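Local coordinates for uncharacterized protein (Escherichia coli O157:H7, PDB 4ZV9) that is of unknown function but belongs to the dienelactone hydrolase family of alpha/beta hydrolases, so it is probably a hydrolase, at residues L225-Q228 against R229-W233. Sequence-based numbering, arbitrary orientation.
Sequences LAWQ and RTLKW
With CG of L225 opposite its backbone N (chi1 -179°) and CG of R229 turned the other way, opposite its carbonyl carbon (chi1 -75°), the two side chains meet one turn apart on the C-terminal helix 220-237. The arginine chain runs out extended, bringing its guanidinium against the leucine branch: L225 CG sits 3.7 Å above the guanidinium plane, over its centre, and L225 CD2 comes within 3.7 Å of R229 NH1. A long side chain with a flat, delocalised end suits this place, since the face packs on apolar carbon while NH1 bonds to the hydroxyl of Y203 and the cation also meets the ring of Y201.

W227 and L231 repeat the i to i+4 spacing. L231 CG lies 4.1 Å from the centroid of the five-membered ring of W227, a CH-pi contact over the face. The branched leucine suits it because its two methyls fork about W227 NE1, CD1 toward W227 CD1 and CD2 toward CE2. Backbone bonds of the alpha-helix, R229 N to L225 O, L231 N to W227 O and K232 N to Q228 O, set this spacing.

On the buried side, A226 O takes two bonds from T230: the backbone N at 2.9 Å and, from the opposite face of the carbonyl plane, OG1 at 2.7 Å. That hydroxyl is also bonded to H172 NE2, which ties the helix to strand 169-174; its packing there and on strand 198-203 is consistent with an alpha/beta hydrolase fold. On the exposed side, Q228 and K232 run side by side, pointing the same way, and touch mainly through aliphatic carbon, Q228 CG on K232 CE at 3.8 Å.

The chemistry therefore changes round the helix: solvent-facing polar chains pack largely through methylenes, whereas the buried threonine hydroxyl, which could not go unpaired without cost, bonds back to the preceding turn, a familiar solution for threonine in a helix.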
loop_
_atom_site.group_PDB
_atom_site.type_symbol
_atom_site.label_atom_id
_atom_site.label_comp_id
_atom_site.label_asym_id
_atom_site.label_seq_id
_atom_site.Cartn_x
_atom_site.Cartn_y
_atom_site.Cartn_z
ATOM N N LEU A 225 4.223 -16.085 -1.307
ATOM C CA LEU A 225 2.943 -16.465 -1.911
ATOM C C LEU A 225 2.014 -15.264 -2.029
ATOM O O LEU A 225 1.427 -15.014 -3.084
ATOM C CB LEU A 225 2.274 -17.567 -1.094
ATOM C CG LEU A 225 0.926 -18.091 -1.601
ATOM C CD1 LEU A 225 1.013 -18.643 -3.019
ATOM C CD2 LEU A 225 0.430 -19.177 -0.648
ATOM N N ALA A 226 1.897 -14.491 -0.956
ATOM C CA ALA A 226 1.084 -13.269 -0.988
ATOM C C ALA A 226 1.590 -12.287 -2.054
ATOM O O ALA A 226 0.792 -11.637 -2.757
ATOM C CB ALA A 226 1.060 -12.606 0.372
ATOM N N TRP A 227 2.910 -12.172 -2.187
ATOM C CA TRP A 227 3.448 -11.236 -3.159
ATOM C C TRP A 227 3.165 -11.706 -4.589
ATOM O O TRP A 227 2.846 -10.895 -5.446
ATOM C CB TRP A 227 4.938 -10.990 -2.954
ATOM C CG TRP A 227 5.424 -9.807 -3.728
ATOM C CD1 TRP A 227 6.289 -9.816 -4.771
ATOM C CD2 TRP A 227 5.046 -8.431 -3.528
ATOM N NE1 TRP A 227 6.510 -8.529 -5.218
ATOM C CE2 TRP A 227 5.754 -7.665 -4.471
ATOM C CE3 TRP A 227 4.192 -7.782 -2.633
ATOM C CZ2 TRP A 227 5.626 -6.272 -4.558
ATOM C CZ3 TRP A 227 4.075 -6.408 -2.700
ATOM C CH2 TRP A 227 4.798 -5.659 -3.656
ATOM N N GLN A 228 3.301 -13.004 -4.837
ATOM C CA GLN A 228 3.024 -13.545 -6.169
ATOM C C GLN A 228 1.593 -13.257 -6.541
ATOM O O GLN A 228 1.321 -12.832 -7.657
ATOM C CB GLN A 228 3.235 -15.052 -6.197
ATOM C CG GLN A 228 3.008 -15.731 -7.549
ATOM C CD GLN A 228 3.126 -17.251 -7.477
ATOM O OE1 GLN A 228 2.858 -17.875 -6.442
ATOM N NE2 GLN A 228 3.516 -17.858 -8.588
ATOM N N ARG A 229 0.680 -13.479 -5.604
ATOM C CA ARG A 229 -0.728 -13.176 -5.838
ATOM C C ARG A 229 -0.952 -11.683 -6.107
ATOM O O ARG A 229 -1.757 -11.307 -6.965
ATOM C CB ARG A 229 -1.576 -13.640 -4.660
ATOM C CG ARG A 229 -1.762 -15.144 -4.623
ATOM C CD ARG A 229 -2.272 -15.578 -3.263
ATOM N NE ARG A 229 -2.611 -16.999 -3.235
ATOM C CZ ARG A 229 -2.796 -17.707 -2.127
ATOM N NH1 ARG A 229 -2.641 -17.151 -0.925
ATOM N NH2 ARG A 229 -3.124 -18.992 -2.221
ATOM N N THR A 230 -0.241 -10.846 -5.378
ATOM C CA THR A 230 -0.311 -9.388 -5.562
ATOM C C THR A 230 0.152 -8.949 -6.969
ATOM O O THR A 230 -0.533 -8.187 -7.642
ATOM C CB THR A 230 0.496 -8.688 -4.477
ATOM O OG1 THR A 230 -0.026 -9.052 -3.198
ATOM C CG2 THR A 230 0.443 -7.165 -4.639
ATOM N N LEU A 231 1.269 -9.489 -7.440
ATOM C CA LEU A 231 1.749 -9.190 -8.794
ATOM C C LEU A 231 0.771 -9.663 -9.889
ATOM O O LEU A 231 0.565 -8.971 -10.890
ATOM C CB LEU A 231 3.137 -9.795 -9.036
ATOM C CG LEU A 231 4.263 -9.272 -8.129
ATOM C CD1 LEU A 231 5.607 -9.811 -8.601
ATOM C CD2 LEU A 231 4.295 -7.753 -8.082
ATOM N N LYS A 232 0.150 -10.819 -9.696
ATOM C CA LYS A 232 -0.858 -11.281 -10.655
ATOM C C LYS A 232 -2.073 -10.348 -10.673
ATOM O O LYS A 232 -2.686 -10.132 -11.721
ATOM C CB LYS A 232 -1.310 -12.709 -10.341
ATOM C CG LYS A 232 -0.208 -13.719 -10.613
ATOM C CD LYS A 232 -0.637 -15.174 -10.478
ATOM C CE LYS A 232 0.601 -16.056 -10.446
ATOM N NZ LYS A 232 0.260 -17.485 -10.661
ATOM N N TRP A 233 -2.437 -9.827 -9.510
ATOM C CA TRP A 233 -3.571 -8.921 -9.389
ATOM C C TRP A 233 -3.230 -7.630 -10.148
ATOM O O TRP A 233 -4.044 -7.127 -10.934
ATOM C CB TRP A 233 -3.848 -8.640 -7.910
ATOM C CG TRP A 233 -5.231 -8.155 -7.585
ATOM C CD1 TRP A 233 -5.588 -6.902 -7.194
ATOM C CD2 TRP A 233 -6.433 -8.947 -7.549
ATOM N NE1 TRP A 233 -6.943 -6.858 -6.933
ATOM C CE2 TRP A 233 -7.484 -8.097 -7.147
ATOM C CE3 TRP A 233 -6.718 -10.290 -7.829
ATOM C CZ2 TRP A 233 -8.808 -8.542 -7.018
ATOM C CZ3 TRP A 233 -8.033 -10.731 -7.709
ATOM C CH2 TRP A 233 -9.059 -9.858 -7.304
#